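Local coordinates for protein acetaldehyde dehydrogenase (Acetylating) (Geobacillus thermoglucosidasius, PDB 5J78) that catalyses the reversible, NAD-dependent conversion of acetaldehyde and coenzyme A into acetyl-CoA, as an acetylating member of the aldehyde dehydrogenase family, at residues A[38-43]-A[206-211]; A[62-67]-A[184-189]; A[105-110]-A[455-460]; A[67-72]-A[98-103]; A[420-425]-A[430-435]. One frame throughout, in Å; residues are numbered along the deposited sequence.

Contact 1 (A[38-43]-A[206-211])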
# COMPACT_ATOMS: atom_id res chain seq x y z
N ASN A 38 -20.48 -2.72 14.19
CA ASN A 38 -21.51 -2.92 15.19
C ASN A 38 -21.06 -3.80 16.37
O ASN A 38 -21.32 -3.47 17.51
CB ASN A 38 -22.75 -3.53 14.56
CG ASN A 38 -23.46 -2.57 13.59
OD1 ASN A 38 -23.33 -1.37 13.68
ND2 ASN A 38 -24.21 -3.13 12.66
N TYR A 39 -20.39 -4.92 16.08
CA TYR A 39 -19.89 -5.79 17.15
C TYR A 39 -18.90 -5.08 18.06
O TYR A 39 -18.93 -5.23 19.28
CB TYR A 39 -19.23 -7.04 16.58
CG TYR A 39 -20.17 -8.02 15.92
CD1 TYR A 39 -21.54 -7.93 16.09
CD2 TYR A 39 -19.67 -9.04 15.12
CE1 TYR A 39 -22.40 -8.84 15.47
CE2 TYR A 39 -20.51 -9.95 14.50
CZ TYR A 39 -21.88 -9.84 14.68
OH TYR A 39 -22.72 -10.74 14.06
N LEU A 40 -17.98 -4.32 17.47
CA LEU A 40 -16.96 -3.68 18.29
C LEU A 40 -17.58 -2.60 19.19
O LEU A 40 -17.18 -2.44 20.34
CB LEU A 40 -15.86 -3.09 17.42
CG LEU A 40 -14.91 -4.09 16.78
CD1 LEU A 40 -14.14 -3.42 15.65
CD2 LEU A 40 -13.97 -4.66 17.82
N GLU A 41 -18.57 -1.87 18.69
CA GLU A 41 -19.15 -0.82 19.52
C GLU A 41 -19.98 -1.46 20.63
O GLU A 41 -19.92 -1.03 21.78
CB GLU A 41 -19.98 0.15 18.69
CG GLU A 41 -19.19 1.41 18.39
CD GLU A 41 -19.57 2.02 17.08
OE1 GLU A 41 -20.79 2.08 16.80
OE2 GLU A 41 -18.65 2.44 16.34
N GLU A 42 -20.71 -2.51 20.31
CA GLU A 42 -21.43 -3.24 21.34
C GLU A 42 -20.46 -3.92 22.30
O GLU A 42 -20.70 -3.96 23.51
CB GLU A 42 -22.37 -4.26 20.70
CG GLU A 42 -23.55 -3.61 19.98
CD GLU A 42 -24.04 -4.41 18.76
OE1 GLU A 42 -23.75 -5.63 18.68
OE2 GLU A 42 -24.70 -3.82 17.88
N ALA A 43 -19.33 -4.39 21.78
CA ALA A 43 -18.31 -5.01 22.62
C ALA A 43 -17.68 -3.98 23.56
O ALA A 43 -17.34 -4.27 24.71
CB ALA A 43 -17.24 -5.68 21.75
N ASN A 206 -9.90 -7.62 7.78
CA ASN A 206 -9.10 -6.41 7.77
C ASN A 206 -9.66 -5.34 8.71
O ASN A 206 -8.93 -4.70 9.49
CB ASN A 206 -9.01 -5.89 6.34
CG ASN A 206 -8.08 -4.71 6.21
OD1 ASN A 206 -6.85 -4.84 6.30
ND2 ASN A 206 -8.65 -3.54 5.97
N GLU A 207 -10.97 -5.14 8.65
CA GLU A 207 -11.63 -4.16 9.49
C GLU A 207 -11.41 -4.54 10.96
O GLU A 207 -11.05 -3.71 11.77
CB GLU A 207 -13.13 -4.09 9.17
CG GLU A 207 -13.89 -2.97 9.88
CD GLU A 207 -13.58 -1.57 9.35
OE1 GLU A 207 -12.96 -1.45 8.27
OE2 GLU A 207 -13.97 -0.58 10.00
N LEU A 208 -11.62 -5.80 11.27
CA LEU A 208 -11.51 -6.26 12.65
C LEU A 208 -10.09 -6.09 13.20
O LEU A 208 -9.90 -5.71 14.36
CB LEU A 208 -11.94 -7.73 12.78
CG LEU A 208 -11.79 -8.30 14.19
CD1 LEU A 208 -12.73 -7.61 15.17
CD2 LEU A 208 -12.08 -9.80 14.15
N MET A 209 -9.11 -6.39 12.36
CA MET A 209 -7.72 -6.33 12.80
C MET A 209 -7.23 -4.88 12.99
O MET A 209 -6.40 -4.64 13.85
CB MET A 209 -6.81 -7.06 11.80
CG MET A 209 -6.90 -8.58 11.88
SD MET A 209 -5.55 -9.34 10.97
CE MET A 209 -5.96 -11.07 11.24
N LYS A 210 -7.76 -3.93 12.23
CA LYS A 210 -7.20 -2.58 12.21
C LYS A 210 -8.06 -1.52 12.88
O LYS A 210 -7.63 -0.39 13.05
CB LYS A 210 -6.91 -2.16 10.78
CG LYS A 210 -5.89 -3.07 10.08
CD LYS A 210 -5.75 -2.71 8.63
CE LYS A 210 -4.55 -3.38 7.99
NZ LYS A 210 -4.42 -3.04 6.55
N HIS A 211 -9.28 -1.88 13.25
CA HIS A 211 -10.24 -0.92 13.77
C HIS A 211 -9.73 -0.21 15.03
O HIS A 211 -9.03 -0.82 15.84
CB HIS A 211 -11.57 -1.61 14.07
CG HIS A 211 -12.71 -0.66 14.21
ND1 HIS A 211 -13.00 -0.01 15.39
CD2 HIS A 211 -13.61 -0.21 13.30
CE1 HIS A 211 -14.06 0.77 15.21
NE2 HIS A 211 -14.44 0.67 13.95
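Leu40 puts its two methyl branches to separate uses: CD1 settles over one face of the His211 imidazole, and CD2 meets Leu208. The first is a CH-pi contact, with Leu40 CD1 3.8 Å from the centroid of the His211 ring and 29° off its normal. The methyl sits toward the root of the ring, where Leu40 CD1 lies 3.4 Å from His211 CG. The other branch makes looser apolar contact, Leu40 CD2 to Leu208 CD1 at 4.2 Å. For His211, CG stands anti to the backbone N (chi1 -162°), which carries the imidazole from just beyond the end of helix 202-210 back toward helix 28-51.

His211 ND1 accepts a hydrogen bond from the backbone N of Leu213. Separately, Glu207 OE2 lies in the ring plane at the edge, 3.3 Å from His211 CD2. That carboxylate is itself salt-bridged to Arg37, a residue of helix 28-51, so a charged pair joins the same two helices beside the leucine contact. Val162 of strand 160-165 touches both Leu40 and Leu208.

A magnesium ion lies about 8 Å from the His211 side chain, too far for direct coordination. In chemical terms this is a leucine methyl packed on an imidazole whose rotation is probably fixed by the bond at ND1, with a salt bridge alongside.

Contact 2 (A[62-67]-A[184-189])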
# COMPACT_ATOMS: atom_id res chain seq x y z
N VAL A 62 -17.68 -17.20 34.04
CA VAL A 62 -16.75 -18.12 33.38
C VAL A 62 -17.19 -19.58 33.59
O VAL A 62 -17.09 -20.42 32.67
CB VAL A 62 -15.31 -17.92 33.90
CG1 VAL A 62 -14.37 -18.95 33.34
CG2 VAL A 62 -14.80 -16.47 33.57
N GLU A 63 -17.67 -19.87 34.79
CA GLU A 63 -18.10 -21.21 35.15
C GLU A 63 -19.31 -21.63 34.32
O GLU A 63 -19.35 -22.75 33.80
CB GLU A 63 -18.43 -21.28 36.64
CG GLU A 63 -19.08 -22.59 37.05
CD GLU A 63 -19.40 -22.63 38.52
OE1 GLU A 63 -20.09 -21.70 39.01
OE2 GLU A 63 -18.93 -23.57 39.19
N SER A 64 -20.28 -20.73 34.18
CA SER A 64 -21.47 -20.98 33.38
C SER A 64 -21.09 -21.22 31.92
O SER A 64 -21.65 -22.10 31.27
CB SER A 64 -22.44 -19.81 33.49
OG SER A 64 -23.54 -19.97 32.60
N MET A 65 -20.14 -20.44 31.40
CA MET A 65 -19.65 -20.64 30.04
C MET A 65 -19.04 -22.03 29.91
O MET A 65 -19.34 -22.77 28.97
CB MET A 65 -18.62 -19.57 29.65
CG MET A 65 -19.17 -18.18 29.47
SD MET A 65 -17.85 -16.90 29.44
CE MET A 65 -16.96 -17.39 27.97
N ALA A 66 -18.20 -22.40 30.87
CA ALA A 66 -17.55 -23.71 30.82
C ALA A 66 -18.58 -24.84 30.84
O ALA A 66 -18.43 -25.85 30.14
CB ALA A 66 -16.59 -23.87 31.97
N ASN A 67 -19.63 -24.66 31.63
CA ASN A 67 -20.65 -25.69 31.78
C ASN A 67 -21.38 -25.88 30.48
O ASN A 67 -21.65 -27.01 30.07
CB ASN A 67 -21.65 -25.34 32.89
CG ASN A 67 -21.09 -25.56 34.28
OD1 ASN A 67 -20.19 -26.39 34.47
ND2 ASN A 67 -21.62 -24.84 35.26
N ALA A 184 -22.98 -16.90 29.21
CA ALA A 184 -22.44 -15.80 29.98
C ALA A 184 -23.59 -14.90 30.44
O ALA A 184 -23.65 -14.47 31.59
CB ALA A 184 -21.42 -15.02 29.16
N GLU A 185 -24.52 -14.64 29.53
CA GLU A 185 -25.69 -13.83 29.86
C GLU A 185 -26.52 -14.42 31.00
O GLU A 185 -26.94 -13.71 31.92
CB GLU A 185 -26.57 -13.65 28.64
CG GLU A 185 -26.23 -12.42 27.84
CD GLU A 185 -27.24 -12.11 26.75
OE1 GLU A 185 -28.43 -11.92 27.08
OE2 GLU A 185 -26.83 -12.03 25.57
N ARG A 186 -26.74 -15.72 30.94
CA ARG A 186 -27.47 -16.44 31.98
C ARG A 186 -26.90 -16.18 33.37
O ARG A 186 -27.64 -16.12 34.35
CB ARG A 186 -27.44 -17.94 31.71
CG ARG A 186 -28.77 -18.55 31.29
CD ARG A 186 -28.65 -20.07 31.14
NE ARG A 186 -28.09 -20.44 29.84
CZ ARG A 186 -27.06 -21.26 29.64
NH1 ARG A 186 -26.42 -21.85 30.65
NH2 ARG A 186 -26.67 -21.49 28.40
N ALA A 187 -25.59 -16.04 33.47
CA ALA A 187 -24.95 -15.80 34.76
C ALA A 187 -24.66 -14.31 35.03
O ALA A 187 -23.88 -13.99 35.92
CB ALA A 187 -23.69 -16.61 34.86
N GLY A 188 -25.25 -13.42 34.25
CA GLY A 188 -25.17 -11.99 34.52
C GLY A 188 -24.39 -11.13 33.55
O GLY A 188 -24.38 -9.89 33.66
N ALA A 189 -23.72 -11.75 32.58
CA ALA A 189 -22.91 -10.97 31.65
C ALA A 189 -23.80 -10.04 30.81
O ALA A 189 -24.98 -10.33 30.60
CB ALA A 189 -22.11 -11.90 30.74
O HOH W 1 -24.36 -23.09 31.57
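Arg186 and Ser64 face each other without a direct bond, joined through one bridging water. The water accepts from Arg186 NH1 at 2.6 Å and lies in the plane of the guanidinium, at its edge. It then donates to the backbone Ser64 O at 2.9 Å, so the arginine reaches a carbonyl of helix 55-84. The Ser64 hydroxyl is hydrogen-bonded to Ala183 O, one residue before segment 184-189. Its position, anti to the backbone N (chi1 174°), directs the side chain across to the neighbouring helix.

Beside this water bridge the packing is done by small groups. Ser64 CB rests on Ala187 CB at 3.7 Å. Deeper in, Met65 lays its chain along Ala184, with Met65 CG 3.9 Å from Ala184 CB and the sulfur almost as close. The Met65 side chain also touches Ala151 and Leu152 of helix 143-156, so it fills the junction of three helices.

Helix 170-186 finishes here in a Schellman motif: Ala189 N bonds to Ala184 O, Gly188 N to Glu185 O, and Gly188 takes the positive phi. The long helix 55-84 thus packs on a helix C-terminus of the alpha/beta domain that, as in other aldehyde dehydrogenases, probably binds the coenzyme.

Contact 3 (A[105-110]-A[455-460])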
# COMPACT_ATOMS: atom_id res chain seq x y z
N ASN A 105 -10.21 -25.27 34.26
CA ASN A 105 -9.55 -25.59 35.52
C ASN A 105 -8.24 -24.82 35.70
O ASN A 105 -7.89 -24.48 36.81
CB ASN A 105 -9.32 -27.11 35.60
CG ASN A 105 -10.60 -27.87 35.91
OD1 ASN A 105 -11.54 -27.32 36.50
ND2 ASN A 105 -10.64 -29.14 35.53
N SER A 106 -7.53 -24.53 34.61
CA SER A 106 -6.26 -23.82 34.69
C SER A 106 -6.40 -22.30 34.90
O SER A 106 -5.42 -21.63 35.16
CB SER A 106 -5.44 -24.04 33.42
OG SER A 106 -5.94 -23.24 32.38
N ILE A 107 -7.61 -21.75 34.76
CA ILE A 107 -7.78 -20.32 34.89
C ILE A 107 -8.76 -19.94 36.00
O ILE A 107 -8.79 -18.79 36.43
CB ILE A 107 -8.26 -19.66 33.54
CG1 ILE A 107 -9.69 -20.08 33.16
CG2 ILE A 107 -7.28 -20.01 32.42
CD1 ILE A 107 -10.28 -19.33 31.95
N LYS A 108 -9.55 -20.90 36.47
CA LYS A 108 -10.65 -20.56 37.37
C LYS A 108 -10.18 -19.96 38.70
O LYS A 108 -10.88 -19.15 39.28
CB LYS A 108 -11.52 -21.79 37.65
CG LYS A 108 -10.84 -22.91 38.41
CD LYS A 108 -11.81 -24.06 38.66
CE LYS A 108 -11.30 -25.03 39.72
NZ LYS A 108 -10.99 -26.35 39.14
N ASP A 109 -8.99 -20.33 39.17
CA ASP A 109 -8.46 -19.77 40.41
C ASP A 109 -7.45 -18.62 40.19
O ASP A 109 -6.84 -18.15 41.14
CB ASP A 109 -7.81 -20.87 41.25
CG ASP A 109 -8.82 -21.95 41.69
OD1 ASP A 109 -10.00 -21.60 41.92
OD2 ASP A 109 -8.43 -23.13 41.78
N VAL A 110 -7.30 -18.13 38.96
CA VAL A 110 -6.40 -17.00 38.73
C VAL A 110 -7.06 -15.68 39.16
O VAL A 110 -8.22 -15.41 38.84
CB VAL A 110 -5.95 -16.91 37.25
CG1 VAL A 110 -5.17 -15.61 37.00
CG2 VAL A 110 -5.10 -18.11 36.87
N VAL A 455 -0.64 -19.66 25.06
CA VAL A 455 -1.39 -18.46 25.40
C VAL A 455 -2.54 -18.81 26.33
O VAL A 455 -3.24 -19.80 26.11
CB VAL A 455 -1.92 -17.76 24.13
CG1 VAL A 455 -2.85 -16.59 24.49
CG2 VAL A 455 -0.76 -17.30 23.27
N THR A 456 -2.73 -17.98 27.34
CA THR A 456 -3.70 -18.25 28.39
C THR A 456 -4.15 -16.91 28.99
O THR A 456 -3.90 -15.84 28.41
CB THR A 456 -3.10 -19.24 29.46
OG1 THR A 456 -4.06 -19.52 30.47
CG2 THR A 456 -1.83 -18.69 30.10
N VAL A 457 -4.87 -16.95 30.11
CA VAL A 457 -5.52 -15.73 30.65
C VAL A 457 -4.53 -14.57 31.01
O VAL A 457 -4.88 -13.39 30.90
CB VAL A 457 -6.37 -16.08 31.89
CG1 VAL A 457 -5.50 -16.56 33.04
CG2 VAL A 457 -7.24 -14.91 32.31
N THR A 458 -3.31 -14.91 31.41
CA THR A 458 -2.35 -13.91 31.81
C THR A 458 -1.83 -13.11 30.61
O THR A 458 -1.23 -12.06 30.79
CB THR A 458 -1.18 -14.55 32.56
OG1 THR A 458 -0.57 -15.57 31.75
CG2 THR A 458 -1.69 -15.18 33.85
N HIS A 459 -2.09 -13.59 29.40
CA HIS A 459 -1.72 -12.83 28.20
C HIS A 459 -2.78 -11.78 27.84
O HIS A 459 -2.53 -10.92 26.98
CB HIS A 459 -1.47 -13.78 27.02
CG HIS A 459 -0.31 -14.70 27.25
ND1 HIS A 459 -0.47 -16.01 27.67
CD2 HIS A 459 1.02 -14.49 27.18
CE1 HIS A 459 0.72 -16.56 27.82
NE2 HIS A 459 1.64 -15.67 27.52
N LEU A 460 -3.93 -11.82 28.51
CA LEU A 460 -5.03 -10.90 28.19
C LEU A 460 -5.38 -9.87 29.27
O LEU A 460 -6.46 -9.29 29.23
CB LEU A 460 -6.28 -11.72 27.84
CG LEU A 460 -6.08 -12.63 26.62
CD1 LEU A 460 -7.40 -13.36 26.31
CD2 LEU A 460 -5.61 -11.86 25.41
O HOH W 2 -4.65 -22.17 30.16
O HOH W 3 -3.40 -19.74 33.25
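Ile107 and Val110 press on Val457 near the end of helix 89-107, where a type I beta turn spans Ile107 to Val110 and meets a short 3-10 segment, 457-459, just ahead of strand 461-468. Three branched side chains make the apolar centre. In Ile107, CG1 occupies the crowded position between backbone N and carbonyl carbon (chi1 68°), which leaves CG2 to do the touching, 3.9 Å from Val457 CG1. Val457 has its own CG1 similarly wedged between N and carbonyl carbon (chi1 66°), and this one methyl serves both partners. Ile107 crosses it at a slant, whereas Val110 comes tip to tip, Val110 CG1 to Val457 CG1 being 4.1 Å. Leu152 and Lys156 of helix 143-156 cover Ile107 as well.

At the border the same Ile107 CG2 slides past a hydroxyl, 3.8 Å from Thr456 OG1. Thr456 OG1 reaches the end of helix 89-107 through two waters. One lies 2.7 Å from Thr456 OG1 and donates to Ser106 OG, itself hydrogen-bonded to Val103 O. The other lies 2.9 Å from Thr456 OG1 and donates weakly to Ser106 O. The contact is thus apolar at its centre and water-bridged at one side.

The His459 ring folds back on the residue before the 3-10 segment. Its NE2 is hydrogen-bonded to Asp453, and His459 ND1 accepts from Thr456 N at 3.0 Å, the donor tilted 18° out of the imidazole plane.

Contact 4 (A[67-72]-A[98-103])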
# COMPACT_ATOMS: atom_id res chain seq x y z
N ASN A 67 -19.63 -24.66 31.63
CA ASN A 67 -20.65 -25.69 31.78
C ASN A 67 -21.38 -25.88 30.48
O ASN A 67 -21.65 -27.01 30.07
CB ASN A 67 -21.65 -25.34 32.89
CG ASN A 67 -21.09 -25.56 34.28
OD1 ASN A 67 -20.19 -26.39 34.47
ND2 ASN A 67 -21.62 -24.84 35.26
N ALA A 68 -21.68 -24.78 29.81
CA ALA A 68 -22.42 -24.84 28.57
C ALA A 68 -21.59 -25.50 27.47
O ALA A 68 -22.13 -26.24 26.64
CB ALA A 68 -22.86 -23.45 28.15
N ALA A 69 -20.29 -25.25 27.47
CA ALA A 69 -19.41 -25.85 26.46
C ALA A 69 -19.39 -27.36 26.60
O ALA A 69 -19.41 -28.11 25.62
CB ALA A 69 -17.99 -25.29 26.58
N ARG A 70 -19.31 -27.79 27.85
CA ARG A 70 -19.30 -29.20 28.21
C ARG A 70 -20.56 -29.86 27.70
O ARG A 70 -20.52 -30.90 27.07
CB ARG A 70 -19.19 -29.34 29.73
CG ARG A 70 -18.83 -30.70 30.28
CD ARG A 70 -18.51 -30.56 31.79
NE ARG A 70 -17.46 -29.55 32.04
CZ ARG A 70 -17.57 -28.47 32.81
NH1 ARG A 70 -18.70 -28.20 33.46
NH2 ARG A 70 -16.53 -27.65 32.95
N GLU A 71 -21.69 -29.21 27.93
CA GLU A 71 -22.97 -29.75 27.52
C GLU A 71 -23.12 -29.76 26.02
O GLU A 71 -23.83 -30.61 25.50
CB GLU A 71 -24.12 -28.95 28.13
CG GLU A 71 -24.25 -29.07 29.66
CD GLU A 71 -25.04 -27.91 30.28
OE1 GLU A 71 -24.89 -27.67 31.50
OE2 GLU A 71 -25.81 -27.24 29.55
N GLU A 72 -22.49 -28.82 25.32
CA GLU A 72 -22.67 -28.71 23.87
C GLU A 72 -21.50 -29.31 23.10
O GLU A 72 -21.45 -29.22 21.88
CB GLU A 72 -22.87 -27.25 23.48
CG GLU A 72 -24.19 -26.66 23.99
CD GLU A 72 -25.41 -27.32 23.35
OE1 GLU A 72 -25.35 -27.66 22.15
OE2 GLU A 72 -26.41 -27.53 24.06
N PHE A 98 -11.74 -30.66 26.22
CA PHE A 98 -10.43 -30.18 26.65
C PHE A 98 -10.54 -28.68 26.93
O PHE A 98 -10.04 -28.19 27.94
CB PHE A 98 -9.34 -30.49 25.60
CG PHE A 98 -8.03 -29.78 25.86
CD1 PHE A 98 -7.14 -30.27 26.79
CD2 PHE A 98 -7.72 -28.61 25.18
CE1 PHE A 98 -5.93 -29.58 27.06
CE2 PHE A 98 -6.52 -27.93 25.44
CZ PHE A 98 -5.63 -28.42 26.38
N ALA A 99 -11.22 -27.95 26.05
CA ALA A 99 -11.36 -26.52 26.26
C ALA A 99 -12.29 -26.25 27.41
O ALA A 99 -12.06 -25.34 28.22
CB ALA A 99 -11.86 -25.85 25.01
N ALA A 100 -13.34 -27.05 27.52
CA ALA A 100 -14.33 -26.81 28.56
C ALA A 100 -13.83 -27.21 29.95
O ALA A 100 -14.29 -26.65 30.94
CB ALA A 100 -15.61 -27.55 28.25
N ASN A 101 -12.91 -28.17 30.04
CA ASN A 101 -12.47 -28.69 31.33
C ASN A 101 -11.04 -28.29 31.70
O ASN A 101 -10.84 -27.60 32.70
CB ASN A 101 -12.64 -30.22 31.39
CG ASN A 101 -14.10 -30.64 31.32
OD1 ASN A 101 -14.98 -29.92 31.77
ND2 ASN A 101 -14.36 -31.81 30.76
N ASP A 102 -10.06 -28.71 30.89
CA ASP A 102 -8.65 -28.41 31.17
C ASP A 102 -8.34 -26.90 31.20
O ASP A 102 -7.65 -26.42 32.10
CB ASP A 102 -7.75 -29.10 30.14
CG ASP A 102 -7.86 -30.62 30.18
OD1 ASP A 102 -9.00 -31.14 30.20
OD2 ASP A 102 -6.82 -31.29 30.22
N VAL A 103 -8.85 -26.16 30.23
CA VAL A 103 -8.62 -24.72 30.17
C VAL A 103 -9.33 -24.03 31.32
O VAL A 103 -8.75 -23.19 32.01
CB VAL A 103 -9.08 -24.12 28.83
CG1 VAL A 103 -9.07 -22.62 28.87
CG2 VAL A 103 -8.21 -24.64 27.70
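Arg70 and Ala100 mark the nearest backbones, CA to CA 5.5 Å, where helices 55-84 and 89-107 run roughly antiparallel, the axes of these short segments crossing at -139° and coming within 8.4 Å. Alanines permit this: Ala69 CB and Ala100 CB touch at 3.7 Å.

Arg70 leaves its helix with CG anti to the backbone N, then bends at chi3. The Arg70 and Asn101 side chains cross at about a right angle, while their flat groups lie nearly coplanar, 15° apart. Arg70 NE donates to Asn101 OD1 at a doubtfully short 2.5 Å, the donor in the carbonyl plane and OD1 18° out of the guanidinium plane. Arg70 NH2 adds weak bonds, to the same OD1 at 3.0 Å and to the backbone Ala100 O at 3.2 Å. On its own helix, Arg70 NH1 makes a weak bond to Asn67 OD1. With an alanine here, Asn101 OD1 would probably be left without its donors from helix 55-84, and its amide would be likely to turn more freely.

Helix 89-107 has a pi-type turn over 98-103. This is a close, roughly antiparallel pair of consecutive helices in the aldehyde dehydrogenase fold, laid against helices 143-156 and 170-186.

Contact 5 (A[420-425]-A[430-435])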
# COMPACT_ATOMS: atom_id res chain seq x y z
N VAL A 420 8.30 -35.05 26.31
CA VAL A 420 9.00 -36.30 26.63
C VAL A 420 8.00 -37.38 27.05
O VAL A 420 7.19 -37.20 27.98
CB VAL A 420 10.04 -36.10 27.77
CG1 VAL A 420 10.84 -37.38 27.98
CG2 VAL A 420 10.98 -34.96 27.42
N ASN A 421 8.07 -38.50 26.34
CA ASN A 421 7.27 -39.69 26.67
C ASN A 421 5.79 -39.37 26.80
O ASN A 421 5.16 -39.66 27.82
CB ASN A 421 7.78 -40.33 27.96
CG ASN A 421 9.16 -40.96 27.79
OD1 ASN A 421 9.56 -41.31 26.68
ND2 ASN A 421 9.90 -41.10 28.89
N ALA A 422 5.27 -38.73 25.76
CA ALA A 422 3.84 -38.46 25.63
C ALA A 422 3.52 -38.22 24.17
O ALA A 422 4.42 -38.03 23.34
CB ALA A 422 3.42 -37.26 26.50
N GLY A 423 2.24 -38.24 23.83
CA GLY A 423 1.86 -37.92 22.47
C GLY A 423 2.02 -36.42 22.32
O GLY A 423 1.72 -35.66 23.24
N THR A 424 2.49 -35.98 21.16
CA THR A 424 2.83 -34.58 21.03
C THR A 424 1.57 -33.73 20.86
O THR A 424 1.57 -32.56 21.25
CB THR A 424 3.80 -34.35 19.88
OG1 THR A 424 3.27 -34.87 18.66
CG2 THR A 424 5.14 -35.01 20.20
N THR A 425 0.51 -34.31 20.30
CA THR A 425 -0.77 -33.58 20.22
C THR A 425 -1.18 -33.16 21.61
O THR A 425 -1.41 -31.98 21.88
CB THR A 425 -1.90 -34.41 19.59
OG1 THR A 425 -1.62 -34.60 18.20
CG2 THR A 425 -3.25 -33.71 19.74
N GLY A 430 -0.98 -29.22 26.38
CA GLY A 430 -1.03 -29.25 27.83
C GLY A 430 -2.07 -30.18 28.45
O GLY A 430 -2.39 -30.06 29.64
N ALA A 431 -2.61 -31.11 27.66
CA ALA A 431 -3.51 -32.13 28.18
C ALA A 431 -2.76 -33.15 29.04
O ALA A 431 -3.20 -33.46 30.14
CB ALA A 431 -4.24 -32.85 27.02
N THR A 432 -1.65 -33.67 28.52
CA THR A 432 -0.93 -34.76 29.19
C THR A 432 0.48 -34.42 29.70
O THR A 432 1.14 -35.29 30.28
CB THR A 432 -0.81 -35.98 28.24
OG1 THR A 432 -0.22 -35.56 27.00
CG2 THR A 432 -2.20 -36.62 27.97
N VAL A 433 0.96 -33.20 29.47
CA VAL A 433 2.18 -32.71 30.14
C VAL A 433 1.83 -31.33 30.71
O VAL A 433 0.87 -30.69 30.24
CB VAL A 433 3.41 -32.61 29.20
CG1 VAL A 433 3.58 -33.87 28.33
CG2 VAL A 433 3.31 -31.39 28.29
N ASN A 434 2.60 -30.87 31.69
CA ASN A 434 2.25 -29.65 32.42
C ASN A 434 2.80 -28.37 31.77
O ASN A 434 3.69 -27.71 32.32
CB ASN A 434 2.73 -29.75 33.86
CG ASN A 434 1.94 -30.75 34.66
OD1 ASN A 434 0.72 -30.80 34.57
ND2 ASN A 434 2.63 -31.57 35.45
N VAL A 435 2.31 -28.06 30.57
CA VAL A 435 2.30 -26.69 30.06
C VAL A 435 0.87 -26.18 30.16
O VAL A 435 -0.04 -26.97 30.35
CB VAL A 435 2.85 -26.61 28.62
CG1 VAL A 435 4.29 -27.05 28.60
CG2 VAL A 435 2.03 -27.49 27.66
O HOH W 4 -0.13 -38.46 25.81
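Ala422 and Thr432 meet where the chain enters and returns from the short helix 424-428, which follows the last strand of the parallel sheet, 415-420, at a subunit interface. The methyl of Ala422 is the centre of the contact: Ala422 CB lies 3.9 Å from Val433 CG1 and 4.0 Å from Thr432 OG1. Val433 CG1 stands anti to the carbonyl carbon, pointing back at the alanine.

A water makes the polar link. It accepts from Gly423 N at 3.1 Å and is hydrogen-bonded to Thr432 OG1, also at 3.1 Å, joining the N-cap residue of the helix to the chain that returns from it. At the far end Gly430 closes the helix in a Schellman motif with positive phi; a side chain there would run into the preceding carbonyl and Val435 O.

From the first turn of the helix, Thr424 OG1 bonds to Ala274 O, next to Cys273, which is oxidised to 3-sulfinoalanine in this crystal. Val433 packs on Ala467 of a third subunit, and Ala431 O accepts from Arg471 of that chain. Val420 pairs with a strand of the same neighbour, continuing the sheet across the interface, an arrangement familiar from aldehyde dehydrogenase oligomers.

From the N terminus, helix 28-51 opens contact 1, which closes a loop of some 160 residues at 206-211, beyond strand 160-165. Inside that span, contact 2 joins helix 55-84 to the end of helix 170-186, and inside contact 2 in turn, contact 4 pairs helix 55-84 with its successor, 89-107. Contacts 2 and 4 share Asn67 and touch. Contact 3 starts at the end of helix 89-107 and crosses both contacts 1 and 2, reaching far along the chain to the approach to strand 461-468. Contact 5 is a small loop within its span, closing round helix 424-428, and meets contact 4 where Phe98 CE1 packs on Ala431 CB at 3.7 Å, tying the helical layer to the parallel-sheet domain.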